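Long-range contacts in putative ABC transporter, periplasmic binding protein, amino acid (Neisseria gonorrhoeae, PDB 2YJP), which probably serves as the periplasmic solute receptor that captures L-cysteine and hands it to an ABC transporter for uptake: residues Q165-N170 with G206-H211; V144-V149 with G231-A236; P140-A145 with E237-A242; N153-D158 with N225-I230; E83-L88 with V99-T104. The protein carries 1 engineered substitution. One frame throughout, in Å; residues are numbered along the deposited sequence.

Interaction 1: residues Q165-N170 with G206-H211; sequences QTLLVN and GVALAH
Leu168 and Leu209 shoulder against each other on one face of the sheet, CB to CB 4.0 Å, where strands 166-170 and 208-211 run parallel. Next to this double bump the Leu168 isobutyl group fills the place left by the missing side chain of Gly206, its CD1 3.9 Å from Gly206 N. A chi1 of -60°, which puts Leu168 CG beside its backbone N, steers the group there. On the opposite face Leu167 throws CG anti to its N (chi1 179°), and its CD1 dips between two small methyls, 3.8 Å from Ala208 CB and 4.2 Å from Ala210 CB. At the outer end Val207 CG1 butts against the Gln165 amide, 3.6 Å from Gln165 CD, the two side chains crossing at about a right angle. The backbones are joined by Leu168 N to Ala208 O (2.9 Å, almost straight), by Ala210 N to Leu168 O and by Val207 N to Thr166 O. Where the strands part, a water bridges the gap: it accepts from Asn170 N, donates to Ala210 O and sits over one face of the His211 ring. Asn170 CB approaches His211 NE2, which bonds to Asn194, while Asn170 ND2 is held by Phe191 O. The contact is greasy along most of its length and polar where His211 touches the bound cysteine, so the strand pair probably helps fix this pocket residue.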
# COMPACT_ATOMS: atom_id res chain seq x y z
N GLN A 165 -22.87 -13.15 -8.41
CA GLN A 165 -21.63 -13.64 -7.86
C GLN A 165 -20.98 -12.59 -6.93
O GLN A 165 -21.37 -11.44 -6.94
CB GLN A 165 -20.68 -14.03 -9.00
CG GLN A 165 -21.26 -15.07 -9.97
CD GLN A 165 -20.97 -16.52 -9.56
OE1 GLN A 165 -21.14 -16.92 -8.40
NE2 GLN A 165 -20.51 -17.32 -10.53
N THR A 166 -19.97 -13.00 -6.17
CA THR A 166 -19.34 -12.17 -5.17
C THR A 166 -17.91 -11.75 -5.54
O THR A 166 -17.13 -12.59 -5.97
CB THR A 166 -19.39 -12.90 -3.80
OG1 THR A 166 -20.75 -13.02 -3.37
CG2 THR A 166 -18.65 -12.14 -2.71
N LEU A 167 -17.59 -10.47 -5.37
CA LEU A 167 -16.22 -9.99 -5.52
C LEU A 167 -15.62 -9.71 -4.16
O LEU A 167 -16.28 -9.08 -3.31
CB LEU A 167 -16.18 -8.72 -6.40
CG LEU A 167 -14.86 -8.03 -6.67
CD1 LEU A 167 -13.89 -8.90 -7.51
CD2 LEU A 167 -15.15 -6.69 -7.36
N LEU A 168 -14.41 -10.23 -3.93
CA LEU A 168 -13.70 -9.98 -2.66
C LEU A 168 -12.85 -8.70 -2.70
O LEU A 168 -12.16 -8.42 -3.70
CB LEU A 168 -12.78 -11.16 -2.34
CG LEU A 168 -13.56 -12.46 -2.20
CD1 LEU A 168 -12.69 -13.70 -2.18
CD2 LEU A 168 -14.34 -12.40 -0.92
N VAL A 169 -12.93 -7.90 -1.64
CA VAL A 169 -12.03 -6.79 -1.52
C VAL A 169 -11.59 -6.67 -0.05
O VAL A 169 -12.34 -7.06 0.89
CB VAL A 169 -12.71 -5.41 -1.91
CG1 VAL A 169 -12.97 -5.32 -3.40
CG2 VAL A 169 -14.01 -5.12 -1.07
N ASN A 170 -10.38 -6.11 0.13
CA ASN A 170 -9.89 -5.73 1.45
C ASN A 170 -10.64 -4.45 1.81
O ASN A 170 -10.62 -3.48 1.03
CB ASN A 170 -8.38 -5.60 1.41
CG ASN A 170 -7.75 -5.11 2.73
OD1 ASN A 170 -6.85 -4.43 2.72
ND2 ASN A 170 -8.18 -5.54 3.80
N GLY A 206 -15.63 -16.04 -3.07
CA GLY A 206 -15.97 -15.18 -4.20
C GLY A 206 -15.30 -15.71 -5.45
O GLY A 206 -14.42 -16.56 -5.36
N VAL A 207 -15.71 -15.21 -6.61
CA VAL A 207 -15.22 -15.68 -7.91
C VAL A 207 -13.96 -14.94 -8.33
O VAL A 207 -13.30 -15.41 -9.25
CB VAL A 207 -16.27 -15.50 -9.04
CG1 VAL A 207 -17.53 -16.25 -8.69
CG2 VAL A 207 -16.60 -14.05 -9.25
N ALA A 208 -13.63 -13.83 -7.63
CA ALA A 208 -12.52 -12.95 -7.95
C ALA A 208 -12.22 -12.00 -6.79
O ALA A 208 -13.03 -11.84 -5.87
CB ALA A 208 -12.83 -12.13 -9.20
N LEU A 209 -11.07 -11.32 -6.87
CA LEU A 209 -10.66 -10.42 -5.85
C LEU A 209 -9.98 -9.22 -6.51
O LEU A 209 -9.12 -9.38 -7.37
CB LEU A 209 -9.71 -11.14 -4.90
CG LEU A 209 -9.11 -10.39 -3.72
CD1 LEU A 209 -8.44 -11.34 -2.71
CD2 LEU A 209 -8.09 -9.28 -4.19
N ALA A 210 -10.39 -8.03 -6.13
CA ALA A 210 -9.84 -6.82 -6.70
C ALA A 210 -8.93 -6.10 -5.70
O ALA A 210 -9.25 -6.05 -4.50
CB ALA A 210 -10.96 -5.91 -7.15
N HIS A 211 -7.83 -5.54 -6.21
CA HIS A 211 -6.80 -4.87 -5.37
C HIS A 211 -5.79 -4.16 -6.29
O HIS A 211 -5.94 -4.21 -7.53
CB HIS A 211 -6.02 -5.92 -4.53
CG HIS A 211 -5.67 -5.47 -3.15
ND1 HIS A 211 -5.11 -4.24 -2.89
CD2 HIS A 211 -5.81 -6.08 -1.95
CE1 HIS A 211 -4.90 -4.11 -1.59
NE2 HIS A 211 -5.32 -5.22 -1.00
O HOH W 1 -9.04 -4.74 -2.18

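Interaction 2: residues V144-V149 with G231-A236; sequences VALGVV and GNLGPA
The flat carboxamide of Asn232 turns one face toward Ala145, whose CB lies 3.5 Å from Asn232 ND2. On that same side of the amide plane Gly234 N bonds to Asn232 OD1 (2.7 Å), coming from 48° out of the plane. Asn232 CG stands anti to the backbone N (chi1 179°), which carries the amide along the loop, back to the backbone of Gly234. The Leu146 carbonyl is the second flat group: Leu233 N donates to its oxygen at 2.9 Å, tilted 33° from the carbonyl plane, and Asn232 CA adds a C-H contact to the same atom. Next to this bond Leu233 CD1 rests on Leu146 CB (3.6 Å) and reaches Val148 CG2 (4.1 Å), while Phe178 and Phe179 of helix 174-182 pack against the Leu233 side chain. A water accepts from Leu146 N (3.0 Å) and donates to Gly234 O, tying backbone to backbone. Farther along, Ala236 CA meets Val144 O at 3.4 Å. Asn232 OD1, by accepting from Gly234 N, closes an Asx turn in the loop between strands 226-230 and 237-244, laid along strand 142-151 of the mixed sheet; at one end the Val144 side chain is about 5 Å from the bound cysteine.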
# COMPACT_ATOMS: atom_id res chain seq x y z
N VAL A 144 0.33 3.02 -8.95
CA VAL A 144 -0.31 1.77 -9.07
C VAL A 144 -1.74 1.92 -9.64
O VAL A 144 -2.42 2.91 -9.44
CB VAL A 144 -0.24 0.99 -7.67
CG1 VAL A 144 -1.32 1.23 -6.82
CG2 VAL A 144 -0.37 -0.41 -7.88
N ALA A 145 -2.17 0.90 -10.36
CA ALA A 145 -3.51 0.81 -10.90
C ALA A 145 -4.15 -0.40 -10.20
O ALA A 145 -3.43 -1.24 -9.64
CB ALA A 145 -3.44 0.58 -12.40
N LEU A 146 -5.47 -0.49 -10.23
CA LEU A 146 -6.17 -1.65 -9.77
C LEU A 146 -6.23 -2.75 -10.82
O LEU A 146 -6.20 -2.51 -12.05
CB LEU A 146 -7.59 -1.27 -9.31
CG LEU A 146 -7.69 -0.18 -8.20
CD1 LEU A 146 -9.15 0.25 -7.96
CD2 LEU A 146 -6.95 -0.67 -6.92
N GLY A 147 -6.37 -3.98 -10.34
CA GLY A 147 -6.56 -5.13 -11.21
C GLY A 147 -7.48 -6.10 -10.55
O GLY A 147 -7.94 -5.89 -9.45
N VAL A 148 -7.83 -7.17 -11.25
CA VAL A 148 -8.70 -8.20 -10.65
C VAL A 148 -8.09 -9.58 -10.84
O VAL A 148 -7.68 -9.91 -11.96
CB VAL A 148 -10.10 -8.18 -11.33
CG1 VAL A 148 -11.00 -9.29 -10.70
CG2 VAL A 148 -10.70 -6.80 -11.18
N VAL A 149 -8.03 -10.38 -9.75
CA VAL A 149 -7.47 -11.73 -9.85
C VAL A 149 -8.58 -12.78 -9.67
O VAL A 149 -9.54 -12.54 -8.87
CB VAL A 149 -6.32 -11.98 -8.89
CG1 VAL A 149 -6.79 -12.03 -7.34
CG2 VAL A 149 -5.56 -13.24 -9.29
N GLY A 231 -5.68 -6.82 -15.78
CA GLY A 231 -4.46 -6.19 -15.28
C GLY A 231 -4.62 -4.76 -14.82
O GLY A 231 -3.83 -4.27 -14.01
N ASN A 232 -5.65 -4.09 -15.35
CA ASN A 232 -5.73 -2.63 -15.23
C ASN A 232 -7.19 -2.16 -15.36
O ASN A 232 -7.85 -2.43 -16.35
CB ASN A 232 -4.82 -1.98 -16.30
CG ASN A 232 -4.85 -0.47 -16.26
OD1 ASN A 232 -5.87 0.13 -16.58
ND2 ASN A 232 -3.72 0.15 -15.90
N LEU A 233 -7.69 -1.48 -14.34
CA LEU A 233 -9.05 -0.95 -14.33
C LEU A 233 -9.04 0.56 -14.55
O LEU A 233 -10.03 1.25 -14.24
CB LEU A 233 -9.69 -1.23 -12.96
CG LEU A 233 -10.14 -2.62 -12.56
CD1 LEU A 233 -10.43 -2.71 -11.06
CD2 LEU A 233 -11.43 -3.01 -13.34
N GLY A 234 -7.95 1.11 -15.10
CA GLY A 234 -7.86 2.55 -15.33
C GLY A 234 -6.46 3.08 -15.02
O GLY A 234 -5.60 2.33 -14.53
N PRO A 235 -6.23 4.41 -15.27
CA PRO A 235 -4.90 5.02 -15.04
C PRO A 235 -4.39 4.83 -13.64
O PRO A 235 -5.15 4.84 -12.64
CB PRO A 235 -5.12 6.53 -15.30
CG PRO A 235 -6.36 6.58 -16.24
CD PRO A 235 -7.23 5.41 -15.74
N ALA A 236 -3.08 4.68 -13.59
CA ALA A 236 -2.34 4.62 -12.32
C ALA A 236 -2.54 5.84 -11.39
O ALA A 236 -2.69 6.95 -11.84
CB ALA A 236 -0.90 4.38 -12.63
O HOH W 2 -7.10 1.39 -11.91

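Interaction 3: residues P140-A145 with E237-A242; sequences PYMKVA and EFIAPA
Met142 and Ile239 form a hydrogen-bonded antiparallel pair, beside which a classic beta bulge breaks the strand: Tyr141 and Met142 both face Ile239, whose O takes Tyr141 N at 3.0 Å and, weakly, Met142 N, while Ile239 N returns an almost straight bond to Met142 O (2.7 Å); Val144 and Glu237 continue the pairing with a bond each way. Ile239 lies alongside Met142, pointing the same way, with Met142 CG tight on Ile239 CB at 3.5 Å; its CD1 reaches Val144 CG1 (3.7 Å), and its CG2 touches Tyr141 CZ (3.6 Å). Tyr141 CG sits between backbone N and carbonyl carbon (chi1 58°), which brings the ring over Ile239 O with Pro241 CD at the ring edge. On the face of Lys143 and Phe238, Pro140 CG makes a CH-pi contact over the Phe238 ring, 4.0 Å from the centroid. One water joins Tyr141 OH, which also bonds to Asp81, to Ala240 O; another joins Val144 O to Glu237 OE1. The Ile239 side chain is about 4 Å from the bound cysteine. Helix 80-93 covers Tyr141 and Met142 through Ile84 and Phe80, helix 213-222 backs Val144, and strand 135-137 packs on Ala240.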
# COMPACT_ATOMS: atom_id res chain seq x y z
N PRO A 140 4.66 11.77 -3.66
CA PRO A 140 4.50 10.34 -3.99
C PRO A 140 5.84 9.68 -4.22
O PRO A 140 6.79 10.34 -4.71
CB PRO A 140 3.68 10.32 -5.27
CG PRO A 140 3.58 11.73 -5.74
CD PRO A 140 4.17 12.67 -4.70
N TYR A 141 5.91 8.38 -3.87
CA TYR A 141 7.06 7.56 -4.19
C TYR A 141 6.78 6.43 -5.18
O TYR A 141 7.72 5.92 -5.80
CB TYR A 141 7.75 7.04 -2.93
CG TYR A 141 6.89 6.24 -2.02
CD1 TYR A 141 6.18 6.86 -1.01
CD2 TYR A 141 6.79 4.84 -2.14
CE1 TYR A 141 5.40 6.16 -0.15
CE2 TYR A 141 6.00 4.10 -1.24
CZ TYR A 141 5.28 4.79 -0.26
OH TYR A 141 4.48 4.12 0.66
N MET A 142 5.52 6.05 -5.34
CA MET A 142 5.17 5.05 -6.36
C MET A 142 3.79 5.28 -7.00
O MET A 142 3.05 6.16 -6.58
CB MET A 142 5.35 3.62 -5.85
CG MET A 142 4.20 3.02 -5.11
SD MET A 142 4.51 1.27 -4.65
CE MET A 142 3.47 0.43 -5.83
N LYS A 143 3.50 4.51 -8.04
CA LYS A 143 2.20 4.55 -8.71
C LYS A 143 1.65 3.14 -8.85
O LYS A 143 2.43 2.20 -8.88
CB LYS A 143 2.25 5.21 -10.10
CG LYS A 143 3.58 5.41 -10.65
CD LYS A 143 3.58 5.67 -12.12
CE LYS A 143 4.88 6.37 -12.52
NZ LYS A 143 5.44 5.83 -13.73
N VAL A 144 0.33 3.02 -8.95
CA VAL A 144 -0.31 1.77 -9.07
C VAL A 144 -1.74 1.92 -9.64
O VAL A 144 -2.42 2.91 -9.44
CB VAL A 144 -0.24 0.99 -7.67
CG1 VAL A 144 -1.32 1.23 -6.82
CG2 VAL A 144 -0.37 -0.41 -7.88
N ALA A 145 -2.17 0.90 -10.36
CA ALA A 145 -3.51 0.81 -10.90
C ALA A 145 -4.15 -0.40 -10.20
O ALA A 145 -3.43 -1.24 -9.64
CB ALA A 145 -3.44 0.58 -12.40
N GLU A 237 -2.62 5.60 -10.09
CA GLU A 237 -2.72 6.62 -9.04
C GLU A 237 -1.44 6.63 -8.27
O GLU A 237 -0.75 5.62 -8.22
CB GLU A 237 -3.89 6.26 -8.09
CG GLU A 237 -5.25 6.59 -8.75
CD GLU A 237 -6.45 6.11 -7.96
OE1 GLU A 237 -6.49 4.91 -7.58
OE2 GLU A 237 -7.36 6.95 -7.73
N PHE A 238 -1.09 7.74 -7.65
CA PHE A 238 0.10 7.74 -6.80
C PHE A 238 -0.08 7.17 -5.42
O PHE A 238 -1.14 7.32 -4.84
CB PHE A 238 0.62 9.15 -6.60
CG PHE A 238 1.14 9.78 -7.83
CD1 PHE A 238 2.30 9.28 -8.43
CD2 PHE A 238 0.52 10.90 -8.35
CE1 PHE A 238 2.82 9.90 -9.57
CE2 PHE A 238 1.01 11.54 -9.49
CZ PHE A 238 2.16 11.03 -10.13
N ILE A 239 0.99 6.57 -4.92
CA ILE A 239 1.11 6.14 -3.54
C ILE A 239 2.11 7.08 -2.82
O ILE A 239 3.17 7.41 -3.34
CB ILE A 239 1.58 4.67 -3.48
CG1 ILE A 239 0.37 3.78 -3.78
CG2 ILE A 239 2.18 4.36 -2.13
CD1 ILE A 239 0.73 2.34 -4.00
N ALA A 240 1.77 7.51 -1.61
CA ALA A 240 2.48 8.64 -0.98
C ALA A 240 2.43 8.46 0.50
O ALA A 240 1.53 7.81 0.95
CB ALA A 240 1.82 9.97 -1.35
N PRO A 241 3.40 9.03 1.25
CA PRO A 241 3.28 9.03 2.72
C PRO A 241 2.17 9.97 3.13
O PRO A 241 1.81 10.88 2.37
CB PRO A 241 4.61 9.62 3.19
CG PRO A 241 5.55 9.65 1.93
CD PRO A 241 4.58 9.77 0.78
N ALA A 242 1.62 9.79 4.33
CA ALA A 242 0.58 10.73 4.81
C ALA A 242 0.82 11.14 6.26
O ALA A 242 1.18 10.28 7.08
CB ALA A 242 -0.81 10.15 4.65
O HOH W 3 2.17 5.11 1.72
O HOH W 4 -4.96 2.72 -8.22

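Interaction 4: residues N153-D158 with N225-I230; sequences NKPITD and NFEVAI. With EDO (1,2-ethanediol), chain K.
Pro155 and Glu227 meet slantwise at the surface, Glu227 OE2 lying 3.6 Å from Pro155 CB. Glu227 CG stands between backbone N and carbonyl carbon (chi1 65°) and the chain is extended beyond it, so the carboxylate is carried across to the proline ring. Ala229 aims its methyl at the loop. Its CB stands 3.6 Å from Ile156 O, with Pro155 CB at 4.2 Å and Thr157 CG2 at 3.9 Å. Ile230 leaves its strand obliquely and its outer end reaches across to the loop: CG1 comes to 3.4 Å from Ile156 O, and CD1 lies by the carbonyl carbon of Thr157. Ile156 turns its own end away, though its CG2 just reaches Ile230 CD1. Residues 155-158 and 227-230 run almost in the same direction, 5° apart, but without strand pairing. The partner of strand 226-230 is instead the antiparallel strand 142-151, which leads into this loop; a classic beta bulge places Ala229 and Ile230 both opposite Val148, just after an inverse gamma turn centred on Val228, and there the chain turns a corner. The loop is tied from its own side: Gln161 OE1 accepts from Thr157 N and Asp158 N, and Ser150 OG bonds to Ile156 N. At the other end a water accepts from Asn153 N and donates to Asn225 O. Asn225 ND2 donates to O2 of an ethanediol, probably from the crystallisation liquor, at 3.2 Å, and the other hydroxyl of that molecule lies at the edge of the Phe226 ring.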
# COMPACT_ATOMS: atom_id res chain seq x y z
N ASN A 153 -9.16 -21.45 -13.88
CA ASN A 153 -10.19 -22.31 -14.45
C ASN A 153 -11.54 -21.62 -14.66
O ASN A 153 -12.44 -22.16 -15.26
CB ASN A 153 -10.30 -23.68 -13.74
CG ASN A 153 -10.82 -23.59 -12.30
OD1 ASN A 153 -11.21 -22.53 -11.78
ND2 ASN A 153 -10.81 -24.71 -11.63
N LYS A 154 -11.65 -20.38 -14.20
CA LYS A 154 -12.88 -19.59 -14.36
C LYS A 154 -12.46 -18.10 -14.35
O LYS A 154 -12.79 -17.34 -13.41
CB LYS A 154 -13.82 -19.94 -13.19
CG LYS A 154 -15.30 -19.52 -13.29
CD LYS A 154 -16.08 -20.16 -14.49
CE LYS A 154 -17.62 -20.20 -14.28
NZ LYS A 154 -18.24 -21.09 -15.34
N PRO A 155 -11.67 -17.69 -15.35
CA PRO A 155 -11.13 -16.32 -15.28
C PRO A 155 -12.24 -15.26 -15.38
O PRO A 155 -13.22 -15.43 -16.15
CB PRO A 155 -10.21 -16.23 -16.52
CG PRO A 155 -10.61 -17.47 -17.44
CD PRO A 155 -11.32 -18.44 -16.58
N ILE A 156 -12.09 -14.18 -14.64
CA ILE A 156 -12.99 -13.09 -14.80
C ILE A 156 -12.27 -11.95 -15.55
O ILE A 156 -11.20 -11.44 -15.08
CB ILE A 156 -13.42 -12.61 -13.41
CG1 ILE A 156 -14.14 -13.72 -12.63
CG2 ILE A 156 -14.24 -11.29 -13.50
CD1 ILE A 156 -15.51 -14.24 -13.31
N THR A 157 -12.87 -11.52 -16.66
CA THR A 157 -12.31 -10.49 -17.54
C THR A 157 -13.30 -9.37 -17.74
O THR A 157 -12.95 -8.32 -18.24
CB THR A 157 -11.91 -11.05 -18.93
OG1 THR A 157 -13.03 -11.75 -19.53
CG2 THR A 157 -10.66 -12.04 -18.83
N ASP A 158 -14.58 -9.58 -17.42
CA ASP A 158 -15.46 -8.43 -17.53
C ASP A 158 -16.51 -8.35 -16.39
O ASP A 158 -16.78 -9.35 -15.71
CB ASP A 158 -16.09 -8.38 -18.91
CG ASP A 158 -17.13 -9.46 -19.09
OD1 ASP A 158 -17.87 -9.79 -18.29
OD2 ASP A 158 -17.39 -10.08 -20.03
N ASN A 225 -2.57 -21.13 -9.42
CA ASN A 225 -3.91 -21.47 -9.93
C ASN A 225 -4.77 -20.24 -10.16
O ASN A 225 -5.95 -20.32 -10.60
CB ASN A 225 -4.59 -22.50 -9.01
CG ASN A 225 -4.01 -23.91 -9.17
OD1 ASN A 225 -3.38 -24.23 -10.17
ND2 ASN A 225 -4.26 -24.75 -8.22
N PHE A 226 -4.19 -19.07 -9.87
CA PHE A 226 -4.82 -17.79 -10.12
C PHE A 226 -4.09 -16.97 -11.16
O PHE A 226 -2.85 -17.10 -11.31
CB PHE A 226 -4.97 -17.05 -8.80
CG PHE A 226 -5.85 -17.80 -7.83
CD1 PHE A 226 -7.24 -17.61 -7.86
CD2 PHE A 226 -5.30 -18.75 -6.97
CE1 PHE A 226 -8.09 -18.34 -7.01
CE2 PHE A 226 -6.12 -19.51 -6.10
CZ PHE A 226 -7.54 -19.31 -6.10
N GLU A 227 -4.85 -16.17 -11.90
CA GLU A 227 -4.22 -15.20 -12.79
C GLU A 227 -4.85 -13.83 -12.64
O GLU A 227 -6.07 -13.69 -12.31
CB GLU A 227 -4.26 -15.66 -14.26
CG GLU A 227 -5.64 -15.78 -14.89
CD GLU A 227 -5.61 -16.36 -16.30
OE1 GLU A 227 -4.59 -16.91 -16.76
OE2 GLU A 227 -6.61 -16.34 -17.01
N VAL A 228 -4.03 -12.81 -12.89
CA VAL A 228 -4.55 -11.44 -12.90
C VAL A 228 -5.14 -11.16 -14.31
O VAL A 228 -4.51 -10.56 -15.18
CB VAL A 228 -3.52 -10.45 -12.41
CG1 VAL A 228 -4.20 -9.08 -12.20
CG2 VAL A 228 -2.80 -10.99 -11.07
N ALA A 229 -6.35 -11.65 -14.52
CA ALA A 229 -6.98 -11.63 -15.87
C ALA A 229 -7.55 -10.29 -16.27
O ALA A 229 -7.79 -10.07 -17.46
CB ALA A 229 -8.01 -12.71 -16.00
N ILE A 230 -7.76 -9.41 -15.30
CA ILE A 230 -7.87 -7.95 -15.55
C ILE A 230 -6.68 -7.21 -14.95
O ILE A 230 -6.68 -7.01 -13.73
CB ILE A 230 -9.20 -7.36 -14.92
CG1 ILE A 230 -10.40 -8.13 -15.46
CG2 ILE A 230 -9.33 -5.85 -15.24
CD1 ILE A 230 -11.71 -7.81 -14.77
C1 EDO K . -7.35 -23.96 -3.70
O1 EDO K . -8.04 -22.75 -4.16
C2 EDO K . -6.74 -24.67 -4.91
O2 EDO K . -6.39 -23.78 -5.99
O HOH W 5 -7.64 -22.68 -11.28

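Interaction 5: residues E83-L88 with V99-T104; sequences EIAKDL and VEFVLT
Ala85 and Phe101 make the closest apolar contact here: the Ala85 methyl meets the ring at its edge, CB 3.6 Å from Phe101 CE1. Lys86 comes to the same edge with the aliphatic start of its chain, CG 4.2 Å from Phe101 CZ, the two side chains crossing at about a right angle. Phe101 CG stands beside its backbone N (chi1 -72°), and the ring leans back over the strand toward the helix, with Val99 CG1 3.7 Å above one face, toward the rim. Val99 offers its other methyl to the helix backbone, CG2 lying 3.8 Å from Ala85 O. All of these touches between helix and strand are van der Waals contacts. The polar link lies within the helix. Lys86, bent at chi3 (-53°), carries its ammonium away from the ring to a salt bridge with Glu83 one turn back, NZ to OE2 2.9 Å, approached from above the carboxylate plane; Lys273 pairs with the same oxygen, so two positive groups share it. Helix 80-93 and the edge strand 99-103 run roughly antiparallel, the axes of the short segments coming to 9.5 Å. The helix lies in the connection between the parallel neighbours 57-61 and 99-103, a beta-alpha-beta crossover that also takes in a small antiparallel sheet; Ile59 of strand 57-61 packs on Ala85 and Val99. Helices 248-264 and 266-274 cover the helix from other sides, on Leu88 and Ile84.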
# COMPACT_ATOMS: atom_id res chain seq x y z
N GLU A 83 11.42 -0.03 3.98
CA GLU A 83 12.75 0.43 3.68
C GLU A 83 12.75 1.98 3.68
O GLU A 83 13.67 2.60 4.23
CB GLU A 83 13.20 -0.08 2.31
CG GLU A 83 13.49 -1.53 2.30
CD GLU A 83 14.67 -1.88 3.22
OE1 GLU A 83 15.76 -1.30 3.17
OE2 GLU A 83 14.55 -2.77 4.03
N ILE A 84 11.71 2.57 3.08
CA ILE A 84 11.57 4.01 3.02
C ILE A 84 11.44 4.53 4.45
O ILE A 84 12.02 5.58 4.81
CB ILE A 84 10.31 4.41 2.20
CG1 ILE A 84 10.54 4.07 0.74
CG2 ILE A 84 9.93 5.93 2.43
CD1 ILE A 84 9.32 4.06 -0.07
N ALA A 85 10.69 3.80 5.27
CA ALA A 85 10.51 4.23 6.65
C ALA A 85 11.86 4.25 7.42
O ALA A 85 12.15 5.18 8.21
CB ALA A 85 9.44 3.40 7.36
N LYS A 86 12.71 3.25 7.15
CA LYS A 86 13.99 3.11 7.86
C LYS A 86 14.95 4.23 7.44
O LYS A 86 15.67 4.80 8.28
CB LYS A 86 14.57 1.71 7.63
CG LYS A 86 13.78 0.62 8.40
CD LYS A 86 14.48 -0.77 8.41
CE LYS A 86 14.83 -1.20 6.98
NZ LYS A 86 15.16 -2.65 6.82
N ASP A 87 14.87 4.59 6.17
CA ASP A 87 15.65 5.69 5.62
C ASP A 87 15.28 7.04 6.28
O ASP A 87 16.16 7.81 6.65
CB ASP A 87 15.45 5.74 4.10
CG ASP A 87 16.40 4.80 3.34
OD1 ASP A 87 17.44 4.44 3.92
OD2 ASP A 87 16.13 4.47 2.15
N LEU A 88 13.98 7.28 6.41
CA LEU A 88 13.47 8.47 7.07
C LEU A 88 13.91 8.54 8.53
O LEU A 88 14.32 9.61 8.99
CB LEU A 88 11.94 8.51 7.04
CG LEU A 88 11.28 8.46 5.69
CD1 LEU A 88 10.04 8.94 5.91
CD2 LEU A 88 11.54 9.54 4.88
N VAL A 99 12.45 3.49 14.43
CA VAL A 99 11.06 3.51 14.06
C VAL A 99 10.35 2.55 15.00
O VAL A 99 10.82 1.45 15.19
CB VAL A 99 10.80 2.97 12.63
CG1 VAL A 99 9.36 3.30 12.21
CG2 VAL A 99 11.78 3.50 11.65
N GLU A 100 9.25 2.99 15.60
CA GLU A 100 8.23 2.09 16.13
C GLU A 100 7.23 1.82 14.97
O GLU A 100 6.45 2.73 14.59
CB GLU A 100 7.53 2.78 17.28
CG GLU A 100 6.66 1.90 18.14
CD GLU A 100 6.63 2.39 19.63
N PHE A 101 7.27 0.61 14.38
CA PHE A 101 6.28 0.22 13.34
C PHE A 101 4.94 -0.26 13.91
O PHE A 101 4.92 -1.15 14.73
CB PHE A 101 6.80 -0.92 12.49
CG PHE A 101 7.89 -0.53 11.57
CD1 PHE A 101 7.65 0.32 10.51
CD2 PHE A 101 9.14 -1.01 11.78
CE1 PHE A 101 8.65 0.69 9.67
CE2 PHE A 101 10.18 -0.64 10.92
CZ PHE A 101 9.91 0.22 9.88
N VAL A 102 3.84 0.30 13.42
CA VAL A 102 2.55 0.02 13.97
C VAL A 102 1.77 -0.62 12.81
O VAL A 102 1.62 -0.02 11.74
CB VAL A 102 1.86 1.34 14.46
CG1 VAL A 102 0.38 1.10 14.83
CG2 VAL A 102 2.64 1.97 15.62
N LEU A 103 1.33 -1.85 13.00
CA LEU A 103 0.63 -2.55 11.95
C LEU A 103 -0.75 -1.95 11.79
O LEU A 103 -1.51 -1.81 12.77
CB LEU A 103 0.57 -4.06 12.21
CG LEU A 103 1.91 -4.79 12.32
CD1 LEU A 103 1.70 -6.35 12.44
CD2 LEU A 103 2.90 -4.45 11.23
N THR A 104 -1.07 -1.59 10.57
CA THR A 104 -2.30 -0.88 10.33
C THR A 104 -3.15 -1.59 9.28
O THR A 104 -2.65 -1.77 8.19
CB THR A 104 -1.96 0.55 9.77
OG1 THR A 104 -1.00 1.17 10.63
CG2 THR A 104 -3.17 1.45 9.75

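Interactions 1 to 4 all reach one mixed sheet, in which strand 142-151 pairs with strands 208-212, 226-230 and 237-244. Interactions 2 and 3 start from the same stretch of that strand, share Val144 and Ala145, and have centres 14 Å apart; the chain between their segments contains interaction 4, which in turn encloses interaction 1, its centre 11 Å away. Interaction 5 closes first along the chain, on a separate parallel sheet, 29 Å from interaction 1 across the chain's centre, yet Ile84 touches Tyr141 of interaction 3. This layout is consistent with two lobes joined near interaction 3, the bound cysteine lying near interactions 1, 2 and 3.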